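Local coordinates for FrnE protein (Deinococcus radiodurans, PDB 5CO3) that probably forms and rearranges disulfide bonds in cytoplasmic proteins, as a DsbA-like oxidoreductase built on the thioredoxin fold, at residues A[25-30]-A[90-95]; A[97-102]-A[135-140]. One frame throughout, in Å; residues are numbered along the deposited sequence. Where two conformers were deposited one is given.

Interaction 1: residues A[25-30]-A[90-95]; sequences CYIGKR and QTAAQE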
ATOM      1  N   CYS A  25       2.805  -2.907   5.802  1.00 23.67           N
ATOM      2  CA  CYS A  25       2.592  -2.052   4.640  1.00 25.47           C
ATOM      3  C   CYS A  25       3.075  -0.627   4.881  1.00 24.27           C
ATOM      4  O   CYS A  25       3.562   0.027   3.961  1.00 23.56           O
ATOM      5  CB  CYS A  25       1.113  -2.066   4.238  1.00 24.60           C
ATOM      6  SG  CYS A  25       0.635  -3.593   3.425  1.00 26.16           S
ATOM      7  N   TYR A  26       2.920  -0.125   6.104  1.00 22.84           N
ATOM      8  CA  TYR A  26       3.403   1.212   6.408  1.00 24.26           C
ATOM      9  C   TYR A  26       4.938   1.189   6.403  1.00 24.12           C
ATOM     10  O   TYR A  26       5.581   2.048   5.797  1.00 21.85           O
ATOM     11  CB  TYR A  26       2.859   1.686   7.752  1.00 21.16           C
ATOM     12  CG  TYR A  26       2.684   3.173   7.890  1.00 21.46           C
ATOM     13  CD1 TYR A  26       3.174   4.070   6.932  1.00 21.90           C
ATOM     14  CD2 TYR A  26       2.000   3.692   8.987  1.00 21.90           C
ATOM     15  CE1 TYR A  26       3.007   5.443   7.084  1.00 21.69           C
ATOM     16  CE2 TYR A  26       1.828   5.048   9.142  1.00 22.13           C
ATOM     17  CZ  TYR A  26       2.323   5.915   8.206  1.00 21.82           C
ATOM     18  OH  TYR A  26       2.141   7.263   8.381  1.00 23.80           O
ATOM     19  N   ILE A  27       5.508   0.186   7.069  1.00 22.60           N
ATOM     20  CA  ILE A  27       6.957  -0.036   7.042  1.00 24.80           C
ATOM     21  C   ILE A  27       7.471  -0.129   5.602  1.00 25.25           C
ATOM     22  O   ILE A  27       8.474   0.508   5.247  1.00 26.06           O
ATOM     23  CB  ILE A  27       7.335  -1.305   7.822  1.00 21.96           C
ATOM     24  CG1 ILE A  27       7.197  -1.029   9.322  1.00 27.52           C
ATOM     25  CG2 ILE A  27       8.775  -1.777   7.469  1.00 25.39           C
ATOM     26  CD1 ILE A  27       7.041  -2.283  10.202  1.00 29.02           C
ATOM     27  N   GLY A  28       6.763  -0.894   4.770  1.00 24.13           N
ATOM     28  CA  GLY A  28       7.155  -1.067   3.381  1.00 26.22           C
ATOM     29  C   GLY A  28       7.049   0.205   2.565  1.00 25.02           C
ATOM     30  O   GLY A  28       7.834   0.439   1.632  1.00 26.58           O
ATOM     31  N   LYS A  29       6.059   1.031   2.900  1.00 24.99           N
ATOM     32  CA  LYS A  29       5.894   2.304   2.219  1.00 24.55           C
ATOM     33  C   LYS A  29       7.100   3.198   2.510  1.00 23.39           C
ATOM     34  O   LYS A  29       7.630   3.852   1.600  1.00 24.73           O
ATOM     35  CB  LYS A  29       4.592   2.985   2.645  1.00 22.91           C
ATOM     36  CG  LYS A  29       4.274   4.307   1.928  1.00 23.90           C
ATOM     37  CD  LYS A  29       2.894   4.844   2.359  1.00 23.32           C
ATOM     38  CE  LYS A  29       2.399   5.954   1.447  1.00 24.04           C
ATOM     39  NZ  LYS A  29       3.205   7.203   1.590  1.00 27.14           N
ATOM     40  N   ARG A  30       7.539   3.219   3.764  1.00 23.30           N
ATOM     41  CA  ARG A  30       8.721   4.008   4.126  0.53 24.36           C
ATOM     42  C   ARG A  30       9.983   3.477   3.444  1.00 26.73           C
ATOM     43  O   ARG A  30      10.805   4.250   2.927  1.00 26.38           O
ATOM     44  CB  ARG A  30       8.921   4.036   5.645  0.53 22.34           C
ATOM     45  CG  ARG A  30       7.929   4.951   6.387  0.53 24.18           C
ATOM     46  CD  ARG A  30       8.200   6.427   6.076  0.53 26.05           C
ATOM     47  NE  ARG A  30       7.023   7.238   6.373  0.53 24.38           N
ATOM     48  CZ  ARG A  30       6.809   7.863   7.529  0.53 26.26           C
ATOM     49  NH1 ARG A  30       7.706   7.800   8.500  0.53 30.14           N
ATOM     50  NH2 ARG A  30       5.693   8.557   7.715  0.53 21.71           N
ATOM     51  N   GLN A  90       8.997  -1.695  17.050  1.00 27.21           N
ATOM     52  CA  GLN A  90      10.408  -1.285  17.026  1.00 29.35           C
ATOM     53  C   GLN A  90      10.937  -1.151  15.606  1.00 30.19           C
ATOM     54  O   GLN A  90      11.654  -0.200  15.299  1.00 29.93           O
ATOM     55  CB  GLN A  90      11.253  -2.270  17.812  1.00 35.48           C
ATOM     56  CG  GLN A  90      11.009  -2.128  19.290  1.00 50.05           C
ATOM     57  CD  GLN A  90      11.688  -3.196  20.084  1.00 70.99           C
ATOM     58  OE1 GLN A  90      12.906  -3.366  19.996  1.00 81.67           O
ATOM     59  NE2 GLN A  90      10.909  -3.941  20.862  1.00 71.67           N
ATOM     60  N   THR A  91      10.559  -2.084  14.735  1.00 28.53           N
ATOM     61  CA  THR A  91      10.946  -2.001  13.329  1.00 27.62           C
ATOM     62  C   THR A  91      10.410  -0.704  12.709  1.00 26.46           C
ATOM     63  O   THR A  91      11.133   0.023  12.000  1.00 26.06           O
ATOM     64  CB  THR A  91      10.443  -3.236  12.539  1.00 28.01           C
ATOM     65  OG1 THR A  91      11.013  -4.421  13.106  1.00 29.90           O
ATOM     66  CG2 THR A  91      10.876  -3.144  11.082  1.00 27.91           C
ATOM     67  N   ALA A  92       9.165  -0.376  13.022  1.00 24.80           N
ATOM     68  CA  ALA A  92       8.557   0.830  12.482  1.00 25.00           C
ATOM     69  C   ALA A  92       9.255   2.095  12.995  1.00 25.58           C
ATOM     70  O   ALA A  92       9.348   3.095  12.274  1.00 25.46           O
ATOM     71  CB  ALA A  92       7.050   0.861  12.821  1.00 23.14           C
ATOM     72  N   ALA A  93       9.761   2.061  14.227  1.00 23.57           N
ATOM     73  CA  ALA A  93      10.370   3.256  14.792  1.00 28.93           C
ATOM     74  C   ALA A  93      11.585   3.651  13.970  1.00 24.46           C
ATOM     75  O   ALA A  93      11.902   4.835  13.843  1.00 27.52           O
ATOM     76  CB  ALA A  93      10.760   3.037  16.258  1.00 30.39           C
ATOM     77  N   GLN A  94      12.255   2.653  13.397  1.00 28.93           N
ATOM     78  CA  GLN A  94      13.443   2.899  12.574  1.00 31.50           C
ATOM     79  C   GLN A  94      13.086   3.553  11.235  1.00 33.86           C
ATOM     80  O   GLN A  94      13.949   4.118  10.565  1.00 32.26           O
ATOM     81  CB  GLN A  94      14.203   1.594  12.330  1.00 29.27           C
ATOM     82  CG  GLN A  94      14.816   1.004  13.584  1.00 34.35           C
ATOM     83  CD  GLN A  94      15.778   1.958  14.264  1.00 39.91           C
ATOM     84  OE1 GLN A  94      15.475   2.499  15.327  1.00 48.15           O
ATOM     85  NE2 GLN A  94      16.953   2.162  13.663  1.00 42.25           N
ATOM     86  N   GLU A  95      11.813   3.483  10.858  1.00 29.67           N
ATOM     87  CA  GLU A  95      11.311   4.150   9.661  1.00 30.06           C
ATOM     88  C   GLU A  95      10.701   5.503   9.995  1.00 28.30           C
ATOM     89  O   GLU A  95      10.114   6.151   9.132  1.00 33.84           O
ATOM     90  CB  GLU A  95      10.254   3.291   8.959  1.00 28.43           C
ATOM     91  CG  GLU A  95      10.692   1.884   8.656  1.00 28.52           C
ATOM     92  CD  GLU A  95      11.855   1.819   7.678  1.00 29.52           C
ATOM     93  OE1 GLU A  95      12.017   2.758   6.864  1.00 30.81           O
ATOM     94  OE2 GLU A  95      12.604   0.824   7.736  1.00 31.76           O
TER

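Interaction 2: residues A[97-102]-A[135-140]; sequences LEYHFD and AYMSEG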
ATOM      1  N   LEU A  97       8.220   5.809  12.271  1.00 23.41           N
ATOM      2  CA  LEU A  97       6.812   5.561  12.562  1.00 24.64           C
ATOM      3  C   LEU A  97       6.626   5.244  14.038  1.00 27.54           C
ATOM      4  O   LEU A  97       7.294   4.362  14.568  1.00 26.05           O
ATOM      5  CB  LEU A  97       6.270   4.396  11.724  1.00 24.41           C
ATOM      6  CG  LEU A  97       6.396   4.526  10.205  1.00 23.88           C
ATOM      7  CD1 LEU A  97       6.108   3.194   9.532  1.00 23.75           C
ATOM      8  CD2 LEU A  97       5.451   5.615   9.677  1.00 25.33           C
ATOM      9  N   GLU A  98       5.713   5.949  14.694  1.00 22.73           N
ATOM     10  CA  GLU A  98       5.438   5.675  16.098  1.00 25.39           C
ATOM     11  C   GLU A  98       4.089   4.988  16.211  1.00 23.93           C
ATOM     12  O   GLU A  98       3.043   5.638  16.221  1.00 25.36           O
ATOM     13  CB  GLU A  98       5.471   6.961  16.918  1.00 29.32           C
ATOM     14  CG  GLU A  98       5.392   6.737  18.419  1.00 30.46           C
ATOM     15  CD  GLU A  98       5.943   7.908  19.192  1.00 52.13           C
ATOM     16  OE1 GLU A  98       5.191   8.875  19.415  1.00 62.83           O
ATOM     17  OE2 GLU A  98       7.131   7.865  19.565  1.00 59.50           O
ATOM     18  N   TYR A  99       4.125   3.663  16.265  1.00 22.80           N
ATOM     19  CA  TYR A  99       2.899   2.863  16.348  1.00 23.56           C
ATOM     20  C   TYR A  99       2.289   2.870  17.746  1.00 25.37           C
ATOM     21  O   TYR A  99       2.996   2.980  18.761  1.00 22.69           O
ATOM     22  CB  TYR A  99       3.180   1.425  15.934  1.00 24.54           C
ATOM     23  CG  TYR A  99       3.389   1.186  14.443  1.00 21.11           C
ATOM     24  CD1 TYR A  99       3.224   2.203  13.498  1.00 22.81           C
ATOM     25  CD2 TYR A  99       3.754  -0.076  13.990  1.00 22.24           C
ATOM     26  CE1 TYR A  99       3.413   1.949  12.135  1.00 19.77           C
ATOM     27  CE2 TYR A  99       3.930  -0.344  12.651  1.00 20.20           C
ATOM     28  CZ  TYR A  99       3.762   0.675  11.722  1.00 23.30           C
ATOM     29  OH  TYR A  99       3.940   0.384  10.390  1.00 25.98           O
ATOM     30  N   HIS A 100       0.966   2.750  17.795  1.00 22.86           N
ATOM     31  CA  HIS A 100       0.270   2.551  19.061  1.00 24.87           C
ATOM     32  C   HIS A 100      -0.757   1.434  18.905  1.00 25.80           C
ATOM     33  O   HIS A 100      -1.955   1.672  18.704  1.00 22.34           O
ATOM     34  CB  HIS A 100      -0.365   3.861  19.526  1.00 26.49           C
ATOM     35  CG  HIS A 100       0.639   4.939  19.805  1.00 28.71           C
ATOM     36  ND1 HIS A 100       1.496   4.897  20.884  1.00 29.62           N
ATOM     37  CD2 HIS A 100       0.938   6.078  19.135  1.00 31.20           C
ATOM     38  CE1 HIS A 100       2.271   5.967  20.873  1.00 28.72           C
ATOM     39  NE2 HIS A 100       1.955   6.699  19.821  1.00 28.71           N
ATOM     40  N   PHE A 101      -0.268   0.205  18.979  1.00 24.12           N
ATOM     41  CA  PHE A 101      -1.101  -0.945  18.704  1.00 23.60           C
ATOM     42  C   PHE A 101      -2.185  -1.115  19.778  1.00 24.43           C
ATOM     43  O   PHE A 101      -3.258  -1.631  19.494  1.00 25.96           O
ATOM     44  CB  PHE A 101      -0.258  -2.204  18.610  1.00 23.97           C
ATOM     45  CG  PHE A 101       0.540  -2.321  17.338  1.00 26.71           C
ATOM     46  CD1 PHE A 101       0.030  -1.871  16.126  1.00 32.60           C
ATOM     47  CD2 PHE A 101       1.800  -2.900  17.360  1.00 23.69           C
ATOM     48  CE1 PHE A 101       0.760  -2.000  14.953  1.00 28.12           C
ATOM     49  CE2 PHE A 101       2.546  -3.024  16.193  1.00 25.81           C
ATOM     50  CZ  PHE A 101       2.025  -2.591  14.988  1.00 26.18           C
ATOM     51  N   ASP A 102      -1.898  -0.663  20.998  1.00 23.91           N
ATOM     52  CA  ASP A 102      -2.866  -0.736  22.101  1.00 26.02           C
ATOM     53  C   ASP A 102      -4.122   0.090  21.809  1.00 25.95           C
ATOM     54  O   ASP A 102      -5.157  -0.108  22.453  1.00 26.96           O
ATOM     55  CB  ASP A 102      -2.226  -0.244  23.393  1.00 29.21           C
ATOM     56  CG  ASP A 102      -1.585   1.121  23.223  1.00 37.69           C
ATOM     57  OD1 ASP A 102      -0.650   1.233  22.406  1.00 44.82           O
ATOM     58  OD2 ASP A 102      -2.018   2.085  23.879  1.00 43.71           O
ATOM     59  N   ALA A 135      -3.617   7.004  10.613  1.00 20.46           N
ATOM     60  CA  ALA A 135      -4.841   6.977  11.403  1.00 21.11           C
ATOM     61  C   ALA A 135      -5.048   5.609  12.052  1.00 22.99           C
ATOM     62  O   ALA A 135      -5.474   5.511  13.193  1.00 21.62           O
ATOM     63  CB  ALA A 135      -6.028   7.330  10.533  1.00 21.12           C
ATOM     64  N   TYR A 136      -4.749   4.553  11.312  1.00 21.18           N
ATOM     65  CA  TYR A 136      -4.957   3.196  11.806  1.00 18.84           C
ATOM     66  C   TYR A 136      -3.891   2.770  12.825  1.00 20.25           C
ATOM     67  O   TYR A 136      -4.202   2.297  13.919  1.00 21.40           O
ATOM     68  CB  TYR A 136      -4.984   2.214  10.631  1.00 19.56           C
ATOM     69  CG  TYR A 136      -5.363   0.796  11.006  1.00 19.94           C
ATOM     70  CD1 TYR A 136      -4.449  -0.072  11.613  1.00 21.51           C
ATOM     71  CD2 TYR A 136      -6.641   0.316  10.737  1.00 20.54           C
ATOM     72  CE1 TYR A 136      -4.811  -1.376  11.958  1.00 21.43           C
ATOM     73  CE2 TYR A 136      -7.004  -0.966  11.076  1.00 22.43           C
ATOM     74  CZ  TYR A 136      -6.093  -1.814  11.678  1.00 22.70           C
ATOM     75  OH  TYR A 136      -6.499  -3.095  11.984  1.00 25.24           O
ATOM     76  N   MET A 137      -2.628   2.932  12.451  1.00 18.71           N
ATOM     77  CA  MET A 137      -1.531   2.369  13.231  1.00 17.28           C
ATOM     78  C   MET A 137      -1.133   3.191  14.446  1.00 19.92           C
ATOM     79  O   MET A 137      -0.610   2.655  15.405  1.00 21.06           O
ATOM     80  CB  MET A 137      -0.279   2.215  12.350  1.00 17.49           C
ATOM     81  CG  MET A 137      -0.449   1.261  11.182  1.00 24.74           C
ATOM     82  SD  MET A 137      -0.750  -0.454  11.709  1.00 23.53           S
ATOM     83  CE  MET A 137      -1.447  -1.124  10.219  1.00 23.76           C
ATOM     84  N   SER A 138      -1.321   4.501  14.367  1.00 22.29           N
ATOM     85  CA  SER A 138      -0.820   5.394  15.403  1.00 22.77           C
ATOM     86  C   SER A 138      -1.883   6.152  16.167  1.00 25.81           C
ATOM     87  O   SER A 138      -1.701   6.474  17.347  1.00 33.33           O
ATOM     88  CB  SER A 138       0.136   6.419  14.790  1.00 20.21           C
ATOM     89  OG  SER A 138       1.224   5.779  14.134  1.00 26.53           O
ATOM     90  N   GLU A 139      -2.984   6.465  15.505  1.00 22.70           N
ATOM     91  CA  GLU A 139      -3.926   7.411  16.101  1.00 24.23           C
ATOM     92  C   GLU A 139      -5.190   6.781  16.649  1.00 22.84           C
ATOM     93  O   GLU A 139      -6.066   7.500  17.110  1.00 26.28           O
ATOM     94  CB  GLU A 139      -4.295   8.473  15.080  1.00 19.95           C
ATOM     95  CG  GLU A 139      -3.066   9.271  14.627  1.00 19.36           C
ATOM     96  CD  GLU A 139      -3.388  10.261  13.530  1.00 29.88           C
ATOM     97  OE1 GLU A 139      -4.387  10.051  12.821  1.00 25.61           O
ATOM     98  OE2 GLU A 139      -2.634  11.255  13.379  1.00 34.94           O
ATOM     99  N   GLY A 140      -5.283   5.458  16.612  1.00 21.50           N
ATOM    100  CA  GLY A 140      -6.429   4.772  17.208  1.00 20.39           C
ATOM    101  C   GLY A 140      -7.760   5.106  16.558  1.00 25.75           C
ATOM    102  O   GLY A 140      -8.820   5.027  17.210  1.00 24.47           O
TER
HETATM  103  O   HOH W   1      -3.567   3.134  16.669  1.00 22.73           O

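Interaction 1: residues A[25-30]-A[90-95]
Arg-30 reaches Glu-95 by a bend in its chain: chi1 sets CG beside the backbone N, and chi2 (-69°) then turns CD, which comes to lie 3.6 Å from Glu-95 O. Ile-27 likewise has CG1 beside its backbone N, where this carbon rests 3.9 Å from Ala-92 CA.

The apolar half of the contact centres on Ile-27. Its CD1 continues to the methyl of Thr-91, 4.0 Å from CG2, the two side chains crossing at about a right angle; Thr-91 OG1 is meanwhile hydrogen-bonded back to His-87 O. The polar half illustrates how an ion pair need not form between neighbours of opposite charge. Arg-30 and Glu-95 slide past each other in opposite directions, CB to CB at 3.6 Å, and Arg-30 NE stays 6.7 Å from Glu-95 OE1. In the conformer described, one of two modelled, NH1 instead donates to the main-chain O of Glu-95 (3.0 Å, 150° at the hydrogen), an acceptor near the guanidinium plane.

Arg-30 NH2 pairs with Glu-130, which also serves Lys-29, and Glu-95 OE2 pairs with Arg-31. The contact thus joins the helix that starts at the CxxC pattern to the last part of helix 78-93 and the turn that follows, through aliphatic packing of Ile-27 backed by a charged donor on a neutral carbonyl, the two formal charges being probably offset by those direct salt bridges.

Interaction 2: residues A[97-102]-A[135-140]
Met-137 packs beside Tyr-99, the two side chains pointing the same way, with Met-137 CB 3.7 Å from Tyr-99 CD1. A bend at chi2 (-64°) turns SD to where it meets two aromatic rings: it lies 4.8 Å from the centroid of Tyr-99, and meets Phe-101 at the ring edge, 3.9 Å from CE1. Both are Met-aromatic contacts, and this buried side is the tight one. A backbone hydrogen bond from His-100 N to Met-137 O (2.9 Å) joins loop and helix end.

The other side is looser and more polar. Ser-138 OG lies 2.8 Å from Glu-98 O, though its proton has a second acceptor within range, and the His-100 ring brings the edge at CD2 to 3.2 Å from Ser-138 O. A water donates to His-100 O and Tyr-136 O and accepts from Gly-140 N.

Tyr-99 OH is hydrogen-bonded to Pro-23 O, between the two cysteines of the CxxC pattern. An alanine in place of Tyr-99 would probably leave Met-137 SD without one aromatic neighbour and Pro-23 O without its hydroxyl partner. Sulfur-aromatic packing inside, with direct and water-mediated polar contacts on the other side, thus lets an irregular loop dock against a helix terminus.

From the N terminus, strand 12-18 leads into the helix that carries 25-30. Interaction 1 closes a loop of 59 intervening residues, including strand 45-51, when 90-95 returns to that helix. Interaction 2 opens at once with 97-102 and closes 32 residues later at 135-140, past helix 110-121. The two loops therefore follow in series, neither nested nor crossed. They nevertheless touch: Ala-92 O and Leu-97 N are probably hydrogen-bonded, and Tyr-99 packs on both Ala-92 and Tyr-26. Interaction 1 ties the end of helix 78-93 and the turn after it to the first helix of the thioredoxin core; interaction 2 ties the following loop to helix 125-137 within the helical insertion characteristic of DsbA-like proteins.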